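Local structure of neuroglobin (Symsagittifera roscoffensis, 4B4Y) at residues A[76-81]-A[94-99]; A[81-86]-A[139-144]; A[39-44]-A[57-62]. The protein binds haem with dioxygen in its pocket and, as a globin of the neuroglobin kind, probably carries, stores or senses oxygen. All coordinates share one frame; numbering follows the deposited sequence.

Contact 1 (A[76-81]-A[94-99]); sequences GKVISD and PKLSSL. With HEM (protoporphyrin IX containing Fe), chain B.
The haem is the flat group here, and Val78 and Leu99 converge on one of its peripheral methyls, CMA. Val78 sits almost level with the porphyrin, its CG2 3.7 Å from HEM CMA, whereas both methyls of Leu99 are displaced to one side of the plane, Leu99 CD1 lying 3.9 Å from HEM CMA. Ile79 is displaced to the other side, and its CG1 reaches HEM CMB at 4.0 Å. With CG1 of Val78 anti to the backbone N (chi1 171°), its other methyl, CG2, is left beside that N and serves haem and protein alike: Val78 CG2 also meets Leu96 CD1 at 4.1 Å and Leu99 CD1 at 4.3 Å. The side chains of Val78 and Leu96 cross obliquely. In globin terms, helix 66-83 is helix E, and the turn after helix 93-96 leads toward His103, whose ND1 bonds to Leu99 O; the contact joins the E helix to the F region at the CMA edge of the haem. Leu96 is backed by Met151 and Leu99 by Val152 of helix 135-153. Away from this apolar cluster, Lys77 NZ forms a salt bridge, one helical turn on, with Asp81 OD1 at 2.7 Å, where OD1 offers its syn lone pair.

Contact 2 (A[81-86]-A[139-144]); sequences DCLVDL and EAWLKA
Leu83 places both of its methyls against helix 135-153, one chiefly on Trp141 and the other between that ring and Ala144. With CG anti to the carbonyl carbon (chi1 -73°), Leu83 extends toward helix 135-153, its side chain crossing that of Trp141 at about a right angle. Leu83 CD1 comes to 3.6 Å from Trp141 CH2, approaching the six-membered ring obliquely, while Leu83 CD2 is 4.0 Å from Trp141 CZ3 and 4.1 Å from Ala144 CB. The CB of Trp141 itself points away from segment 81-86; CG beside the backbone N (chi1 -83°) together with the ring turn at chi2 (93°) brings the six-membered ring back to Leu83. The pyrrole nitrogen lies at the other end of the ring, and Trp141 NE1 is hydrogen-bonded to Asp20 OD2 of helix 11-24, which is likely to limit how far the indole can turn. Leu86 turns both methyls to the same side of Ala144 CB, Leu86 CD1 at 3.8 Å and Leu86 CD2 at 4.1 Å from it. These contacts join the C-terminal end of globin helix E and the turn after it to helix H, with Ile148 extending the apolar surface under Leu83. Replacing Leu83 by an alanine would probably leave the CH2 and CZ3 corner of Trp141 without its methyl partners and open a gap beside Ala144. Because no hydrogen bond or salt bridge links the segments, their attachment rests on burial and shape fit between aliphatic and aromatic groups, while the one polar atom of the indole is satisfied elsewhere.

Contact 3 (A[39-44]-A[57-62]); sequences FMEENP and KTAKEM. With HEM (protoporphyrin IX containing Fe), chain B.
Glu41 OE2 is gripped by two partners: it accepts from a water at 2.5 Å and from Gln37 NE2, one turn earlier on the same helix. The water in turn accepts from Lys60 N at 3.0 Å, so a carboxylate oxygen reaches a backbone N-H in the first turn of helix 59-62 through a single bridge. As a first-turn amide, Lys60 N has no carbonyl of its own helix one turn before it, and the water takes that place; the carboxylate's charge may be mildly favourable near the start of this one-turn helix. Beneath the bridge, Glu41 CG packs on Ala59 CB at 3.6 Å, and Met40 CB meets the same methyl at 3.9 Å. The small alanine is consistent with the close approach, the CA atoms of Met40 and Ala59 being 5.9 Å apart. By globin nomenclature this brings the end of helix B, 28-42, against the short helix D, 59-62. Thr58 and Glu61 form a capping box at the start of the latter: Glu61 N donates to Thr58 OG1, and Thr58 N donates to Glu61 OE1 from above the carboxylate plane. At the end of helix B, Asn43 ND2 bonds to Phe39 O in the carbonyl plane (N-H...O 163°). Phe39, its CG anti to the backbone N (chi1 -179°), carries its ring away from segment 57-62 to the haem, with HEM CAC in plane at the ring edge and Phe39 CZ 3.8 Å from HEM CMC.

Overall arrangement
Contacts 1 and 2 are buried and use successive parts of helix 66-83, sharing Asp81, with centres about 13 Å apart; contact 3 is partly exposed and lies across the chain's centre from contact 2, about 26 Å away between centres. Their chemistry follows this placement. Across contacts 1 and 2 the segments meet by apolar side chains alone, whereas contact 3 adds a water bridge to a small apolar patch. Contacts 1 and 3 both touch the haem, though at different methyls and with no touch between them, while contact 2 stands back from it and ties the same E helix to helix 135-153 within the globin fold.

Contact 1 (A[76-81]-A[94-99])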
# COMPACT_ATOMS: atom_id res chain seq x y z
N GLY A 76 -14.28 -1.96 1.11
CA GLY A 76 -15.70 -2.04 0.84
C GLY A 76 -16.11 -3.43 0.32
O GLY A 76 -17.16 -3.98 0.73
N LYS A 77 -15.24 -4.04 -0.49
CA LYS A 77 -15.48 -5.37 -1.07
C LYS A 77 -15.36 -6.50 -0.10
O LYS A 77 -16.24 -7.39 -0.05
CB LYS A 77 -14.43 -5.53 -2.24
CG LYS A 77 -14.52 -6.83 -3.00
CD LYS A 77 -15.86 -6.99 -3.71
CE LYS A 77 -15.82 -8.24 -4.68
NZ LYS A 77 -16.92 -9.23 -4.40
N VAL A 78 -14.27 -6.54 0.67
CA VAL A 78 -14.16 -7.48 1.80
C VAL A 78 -15.32 -7.37 2.76
O VAL A 78 -15.94 -8.35 3.17
CB VAL A 78 -12.80 -7.27 2.60
CG1 VAL A 78 -12.84 -8.09 3.85
CG2 VAL A 78 -11.63 -7.74 1.72
N ILE A 79 -15.69 -6.15 3.14
CA ILE A 79 -16.82 -6.06 4.08
C ILE A 79 -18.13 -6.64 3.39
O ILE A 79 -18.89 -7.34 3.98
CB ILE A 79 -17.02 -4.59 4.48
CG1 ILE A 79 -15.88 -4.10 5.45
CG2 ILE A 79 -18.39 -4.36 4.98
CD1 ILE A 79 -15.82 -2.54 5.56
N SER A 80 -18.42 -6.18 2.19
CA SER A 80 -19.62 -6.66 1.43
C SER A 80 -19.70 -8.16 1.26
O SER A 80 -20.70 -8.79 1.63
CB SER A 80 -19.63 -6.07 0.01
OG SER A 80 -20.93 -6.39 -0.33
N ASP A 81 -18.56 -8.75 0.91
CA ASP A 81 -18.52 -10.16 0.75
C ASP A 81 -18.72 -10.87 2.06
O ASP A 81 -19.15 -12.07 2.08
CB ASP A 81 -17.14 -10.57 0.24
CG ASP A 81 -16.97 -10.39 -1.25
OD1 ASP A 81 -17.92 -10.00 -1.98
OD2 ASP A 81 -15.81 -10.56 -1.65
N PRO A 94 -8.67 -17.90 1.55
CA PRO A 94 -7.40 -17.81 0.80
C PRO A 94 -7.22 -16.53 -0.04
O PRO A 94 -6.06 -16.13 -0.33
CB PRO A 94 -7.37 -19.09 -0.06
CG PRO A 94 -8.81 -19.57 -0.14
CD PRO A 94 -9.65 -18.74 0.83
N LYS A 95 -8.33 -15.89 -0.45
CA LYS A 95 -8.24 -14.59 -1.16
C LYS A 95 -7.85 -13.48 -0.16
O LYS A 95 -7.21 -12.50 -0.56
CB LYS A 95 -9.56 -14.24 -1.98
N LEU A 96 -8.21 -13.69 1.13
CA LEU A 96 -7.92 -12.79 2.28
C LEU A 96 -6.46 -12.93 2.75
O LEU A 96 -5.64 -12.08 2.45
CB LEU A 96 -8.94 -13.00 3.43
CG LEU A 96 -10.23 -12.13 3.46
CD1 LEU A 96 -10.75 -11.74 2.08
CD2 LEU A 96 -11.37 -12.67 4.36
N SER A 97 -6.13 -14.00 3.49
CA SER A 97 -4.78 -14.59 3.42
C SER A 97 -3.67 -13.58 3.73
O SER A 97 -3.22 -13.52 4.89
CB SER A 97 -4.59 -15.31 2.04
OG SER A 97 -3.33 -15.95 1.87
N SER A 98 -3.28 -12.78 2.71
CA SER A 98 -2.27 -11.73 2.85
C SER A 98 -2.68 -10.44 3.62
O SER A 98 -1.79 -9.57 3.83
CB SER A 98 -1.62 -11.34 1.50
OG SER A 98 -2.35 -10.35 0.75
N LEU A 99 -3.96 -10.30 4.00
CA LEU A 99 -4.38 -9.18 4.88
C LEU A 99 -3.80 -9.23 6.27
O LEU A 99 -3.54 -8.20 6.84
CB LEU A 99 -5.91 -9.03 5.01
CG LEU A 99 -6.65 -8.99 3.69
CD1 LEU A 99 -8.09 -8.67 3.89
CD2 LEU A 99 -6.00 -8.06 2.65
CHA HEM B . -5.05 -2.72 4.05
CHB HEM B . -9.55 -4.17 4.95
CHC HEM B . -9.06 -2.52 9.53
CHD HEM B . -5.09 -0.16 8.24
C1A HEM B . -6.30 -3.27 3.89
C2A HEM B . -6.76 -4.03 2.77
C3A HEM B . -7.99 -4.41 3.01
C4A HEM B . -8.33 -3.98 4.31
CMA HEM B . -8.93 -5.29 2.11
CAA HEM B . -5.89 -4.31 1.51
CBA HEM B . -6.25 -3.29 0.45
CGA HEM B . -5.28 -3.29 -0.71
O1A HEM B . -4.86 -4.32 -1.22
O2A HEM B . -4.89 -2.19 -1.16
C1B HEM B . -9.83 -3.89 6.30
C2B HEM B . -11.00 -4.31 7.06
C3B HEM B . -10.86 -3.90 8.31
C4B HEM B . -9.62 -3.15 8.39
CMB HEM B . -12.15 -5.14 6.43
CAB HEM B . -11.87 -4.06 9.46
CBB HEM B . -12.08 -5.27 9.99
C1C HEM B . -7.99 -1.66 9.54
C2C HEM B . -7.66 -0.66 10.58
C3C HEM B . -6.62 0.04 10.17
C4C HEM B . -6.23 -0.51 8.91
CMC HEM B . -8.46 -0.41 11.88
CAC HEM B . -5.90 1.20 10.96
CBC HEM B . -5.36 2.19 10.25
C1D HEM B . -4.58 -0.76 7.10
C2D HEM B . -3.23 -0.62 6.54
C3D HEM B . -3.31 -1.41 5.30
C4D HEM B . -4.65 -1.93 5.13
CMD HEM B . -2.02 0.20 7.01
CAD HEM B . -2.25 -1.54 4.21
CBD HEM B . -3.30 -0.39 4.06
CGD HEM B . -2.89 0.20 2.85
O1D HEM B . -3.40 1.31 2.61
O2D HEM B . -2.01 -0.53 2.27
NA HEM B . -7.28 -3.28 4.80
NB HEM B . -9.03 -3.22 7.15
NC HEM B . -7.10 -1.52 8.54
ND HEM B . -5.31 -1.60 6.26
FE HEM B . -7.13 -2.42 6.67

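Contact 2 (A[81-86]-A[139-144])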
# COMPACT_ATOMS: atom_id res chain seq x y z
N ASP A 81 -18.56 -8.75 0.91
CA ASP A 81 -18.52 -10.16 0.75
C ASP A 81 -18.72 -10.87 2.06
O ASP A 81 -19.15 -12.07 2.08
CB ASP A 81 -17.14 -10.57 0.24
CG ASP A 81 -16.97 -10.39 -1.25
OD1 ASP A 81 -17.92 -10.00 -1.98
OD2 ASP A 81 -15.81 -10.56 -1.65
N CYS A 82 -18.27 -10.26 3.16
CA CYS A 82 -18.44 -11.01 4.42
C CYS A 82 -19.90 -10.87 4.87
O CYS A 82 -20.49 -11.86 5.37
CB CYS A 82 -17.54 -10.54 5.56
SG CYS A 82 -15.84 -10.80 5.39
N LEU A 83 -20.46 -9.66 4.72
CA LEU A 83 -21.77 -9.32 5.33
C LEU A 83 -22.89 -10.20 4.73
O LEU A 83 -23.87 -10.59 5.39
CB LEU A 83 -22.11 -7.85 5.06
CG LEU A 83 -21.34 -6.67 5.81
CD1 LEU A 83 -21.98 -5.28 5.36
CD2 LEU A 83 -21.54 -6.91 7.26
N VAL A 84 -22.67 -10.55 3.48
CA VAL A 84 -23.69 -11.14 2.69
C VAL A 84 -23.72 -12.65 3.01
O VAL A 84 -24.69 -13.32 2.84
CB VAL A 84 -23.43 -10.59 1.26
CG1 VAL A 84 -22.85 -11.58 0.26
CG2 VAL A 84 -24.47 -9.63 0.88
N ASP A 85 -22.68 -13.18 3.63
CA ASP A 85 -22.75 -14.58 4.06
C ASP A 85 -21.84 -14.76 5.29
O ASP A 85 -20.74 -15.32 5.21
CB ASP A 85 -22.32 -15.52 2.91
CG ASP A 85 -22.28 -17.04 3.32
OD1 ASP A 85 -22.79 -17.48 4.41
OD2 ASP A 85 -21.65 -17.80 2.54
N LEU A 86 -22.32 -14.30 6.45
CA LEU A 86 -21.42 -14.17 7.63
C LEU A 86 -20.91 -15.46 8.14
O LEU A 86 -19.72 -15.55 8.52
CB LEU A 86 -22.05 -13.39 8.79
CG LEU A 86 -22.01 -11.88 8.47
CD1 LEU A 86 -23.12 -11.10 9.17
CD2 LEU A 86 -20.61 -11.23 8.68
N GLU A 139 -26.82 -4.87 17.61
CA GLU A 139 -26.05 -6.05 18.04
C GLU A 139 -25.70 -6.93 16.84
O GLU A 139 -24.61 -7.53 16.82
CB GLU A 139 -26.90 -6.98 18.99
CG GLU A 139 -26.96 -6.71 20.44
CD GLU A 139 -27.67 -7.88 21.20
OE1 GLU A 139 -27.26 -9.09 21.05
OE2 GLU A 139 -28.63 -7.55 21.95
N ALA A 140 -26.58 -7.06 15.85
CA ALA A 140 -26.22 -7.87 14.65
C ALA A 140 -24.98 -7.24 13.92
O ALA A 140 -23.99 -7.95 13.58
CB ALA A 140 -27.43 -7.97 13.65
N TRP A 141 -25.01 -5.92 13.71
CA TRP A 141 -23.83 -5.23 13.07
C TRP A 141 -22.58 -5.33 13.89
O TRP A 141 -21.51 -5.63 13.37
CB TRP A 141 -24.19 -3.80 12.84
CG TRP A 141 -24.93 -3.64 11.62
CD1 TRP A 141 -26.30 -3.63 11.46
CD2 TRP A 141 -24.36 -3.43 10.31
NE1 TRP A 141 -26.61 -3.36 10.14
CE2 TRP A 141 -25.44 -3.32 9.41
CE3 TRP A 141 -23.03 -3.49 9.81
CZ2 TRP A 141 -25.24 -3.17 8.05
CZ3 TRP A 141 -22.83 -3.28 8.41
CH2 TRP A 141 -23.95 -3.14 7.55
N LEU A 142 -22.69 -5.26 15.21
CA LEU A 142 -21.48 -5.33 16.05
C LEU A 142 -20.88 -6.71 16.00
O LEU A 142 -19.61 -6.94 15.98
CB LEU A 142 -21.76 -4.88 17.52
CG LEU A 142 -21.95 -3.35 17.75
CD1 LEU A 142 -22.63 -2.98 19.10
CD2 LEU A 142 -20.63 -2.52 17.58
N LYS A 143 -21.77 -7.70 16.05
CA LYS A 143 -21.27 -9.08 15.93
C LYS A 143 -20.65 -9.32 14.52
O LYS A 143 -19.54 -9.90 14.37
CB LYS A 143 -22.41 -10.07 16.22
CG LYS A 143 -21.84 -11.52 16.47
CD LYS A 143 -22.77 -12.43 17.29
CE LYS A 143 -22.02 -13.76 17.58
NZ LYS A 143 -22.82 -14.75 18.38
N ALA A 144 -21.34 -8.89 13.50
CA ALA A 144 -20.79 -8.96 12.14
C ALA A 144 -19.40 -8.31 12.07
O ALA A 144 -18.48 -8.85 11.45
CB ALA A 144 -21.76 -8.19 11.12

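Contact 3 (A[39-44]-A[57-62])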
# COMPACT_ATOMS: atom_id res chain seq x y z
N PHE A 39 -13.34 8.03 9.87
CA PHE A 39 -12.28 7.30 10.61
C PHE A 39 -10.97 8.12 10.65
O PHE A 39 -10.30 8.20 11.70
CB PHE A 39 -12.00 5.98 9.91
CG PHE A 39 -10.97 5.10 10.57
CD1 PHE A 39 -11.05 4.76 11.88
CD2 PHE A 39 -9.92 4.58 9.81
CE1 PHE A 39 -10.07 3.89 12.47
CE2 PHE A 39 -8.99 3.72 10.35
CZ PHE A 39 -9.03 3.37 11.66
N MET A 40 -10.62 8.71 9.51
CA MET A 40 -9.40 9.50 9.39
C MET A 40 -9.54 10.88 10.12
O MET A 40 -8.57 11.34 10.66
CB MET A 40 -9.02 9.68 7.89
CG MET A 40 -8.61 8.29 7.21
SD MET A 40 -8.19 8.58 5.45
CE MET A 40 -6.49 9.28 5.65
N GLU A 41 -10.72 11.49 10.11
CA GLU A 41 -10.98 12.69 10.93
C GLU A 41 -10.81 12.48 12.41
O GLU A 41 -10.15 13.31 13.12
CB GLU A 41 -12.36 13.27 10.60
CG GLU A 41 -12.39 13.82 9.18
CD GLU A 41 -13.75 14.27 8.76
OE1 GLU A 41 -14.72 13.75 9.39
OE2 GLU A 41 -13.84 15.08 7.77
N GLU A 42 -11.31 11.37 12.90
CA GLU A 42 -11.32 11.13 14.35
C GLU A 42 -10.05 10.49 14.83
O GLU A 42 -9.70 10.59 16.08
CB GLU A 42 -12.57 10.30 14.76
CG GLU A 42 -13.96 10.93 14.32
CD GLU A 42 -15.19 10.07 14.70
OE1 GLU A 42 -15.06 8.86 15.08
OE2 GLU A 42 -16.32 10.63 14.73
N ASN A 43 -9.30 9.85 13.92
CA ASN A 43 -8.05 9.14 14.38
C ASN A 43 -6.87 9.58 13.51
O ASN A 43 -6.53 8.92 12.48
CB ASN A 43 -8.25 7.67 14.26
CG ASN A 43 -9.50 7.19 15.04
OD1 ASN A 43 -9.43 6.92 16.25
ND2 ASN A 43 -10.65 7.13 14.34
N PRO A 44 -6.31 10.74 13.85
CA PRO A 44 -5.40 11.45 12.94
C PRO A 44 -4.16 10.65 12.73
O PRO A 44 -3.56 10.78 11.67
CB PRO A 44 -5.07 12.76 13.68
CG PRO A 44 -6.11 12.83 14.82
CD PRO A 44 -6.81 11.58 14.95
N LYS A 57 -3.01 17.27 3.86
CA LYS A 57 -4.39 17.46 3.48
C LYS A 57 -5.33 16.99 4.59
O LYS A 57 -4.94 16.14 5.39
CB LYS A 57 -4.65 16.67 2.22
CG LYS A 57 -3.84 17.21 1.07
CD LYS A 57 -4.15 16.53 -0.29
CE LYS A 57 -3.38 17.27 -1.44
NZ LYS A 57 -2.88 18.63 -0.90
N THR A 58 -6.53 17.55 4.65
CA THR A 58 -7.61 17.01 5.48
C THR A 58 -8.19 15.72 4.87
O THR A 58 -8.11 15.52 3.68
CB THR A 58 -8.76 18.02 5.56
OG1 THR A 58 -9.30 18.13 4.26
CG2 THR A 58 -8.28 19.44 6.06
N ALA A 59 -8.86 14.90 5.70
CA ALA A 59 -9.52 13.66 5.25
C ALA A 59 -10.43 13.98 4.10
O ALA A 59 -10.45 13.30 3.10
CB ALA A 59 -10.31 13.01 6.40
N LYS A 60 -11.18 15.07 4.22
CA LYS A 60 -12.09 15.45 3.16
C LYS A 60 -11.34 15.85 1.88
O LYS A 60 -11.81 15.61 0.77
CB LYS A 60 -12.98 16.62 3.61
CG LYS A 60 -14.01 17.01 2.47
CD LYS A 60 -14.80 18.30 2.82
CE LYS A 60 -16.04 18.50 1.89
NZ LYS A 60 -16.83 19.73 2.31
N GLU A 61 -10.20 16.54 2.01
CA GLU A 61 -9.42 16.76 0.80
C GLU A 61 -8.92 15.41 0.23
O GLU A 61 -8.90 15.28 -0.98
CB GLU A 61 -8.26 17.73 1.03
CG GLU A 61 -8.76 19.17 1.12
CD GLU A 61 -7.73 20.10 1.76
OE1 GLU A 61 -6.74 19.64 2.38
OE2 GLU A 61 -7.95 21.31 1.61
N MET A 62 -8.57 14.44 1.09
CA MET A 62 -8.06 13.14 0.64
C MET A 62 -9.13 12.40 -0.12
O MET A 62 -8.86 11.67 -1.08
CB MET A 62 -7.58 12.24 1.81
CG MET A 62 -6.29 12.55 2.37
SD MET A 62 -4.92 12.57 1.19
CE MET A 62 -5.04 11.05 0.29
CHA HEM B . -5.05 -2.72 4.05
CHB HEM B . -9.55 -4.17 4.95
CHC HEM B . -9.06 -2.52 9.53
CHD HEM B . -5.09 -0.16 8.24
C1A HEM B . -6.30 -3.27 3.89
C2A HEM B . -6.76 -4.03 2.77
C3A HEM B . -7.99 -4.41 3.01
C4A HEM B . -8.33 -3.98 4.31
CMA HEM B . -8.93 -5.29 2.11
CAA HEM B . -5.89 -4.31 1.51
CBA HEM B . -6.25 -3.29 0.45
CGA HEM B . -5.28 -3.29 -0.71
O1A HEM B . -4.86 -4.32 -1.22
O2A HEM B . -4.89 -2.19 -1.16
C1B HEM B . -9.83 -3.89 6.30
C2B HEM B . -11.00 -4.31 7.06
C3B HEM B . -10.86 -3.90 8.31
C4B HEM B . -9.62 -3.15 8.39
CMB HEM B . -12.15 -5.14 6.43
CAB HEM B . -11.87 -4.06 9.46
CBB HEM B . -12.08 -5.27 9.99
C1C HEM B . -7.99 -1.66 9.54
C2C HEM B . -7.66 -0.66 10.58
C3C HEM B . -6.62 0.04 10.17
C4C HEM B . -6.23 -0.51 8.91
CMC HEM B . -8.46 -0.41 11.88
CAC HEM B . -5.90 1.20 10.96
CBC HEM B . -5.36 2.19 10.25
C1D HEM B . -4.58 -0.76 7.10
C2D HEM B . -3.23 -0.62 6.54
C3D HEM B . -3.31 -1.41 5.30
C4D HEM B . -4.65 -1.93 5.13
CMD HEM B . -2.02 0.20 7.01
CAD HEM B . -2.25 -1.54 4.21
CBD HEM B . -3.30 -0.39 4.06
CGD HEM B . -2.89 0.20 2.85
O1D HEM B . -3.40 1.31 2.61
O2D HEM B . -2.01 -0.53 2.27
NA HEM B . -7.28 -3.28 4.80
NB HEM B . -9.03 -3.22 7.15
NC HEM B . -7.10 -1.52 8.54
ND HEM B . -5.31 -1.60 6.26
FE HEM B . -7.13 -2.42 6.67
O HOH W 1 -12.00 16.46 6.74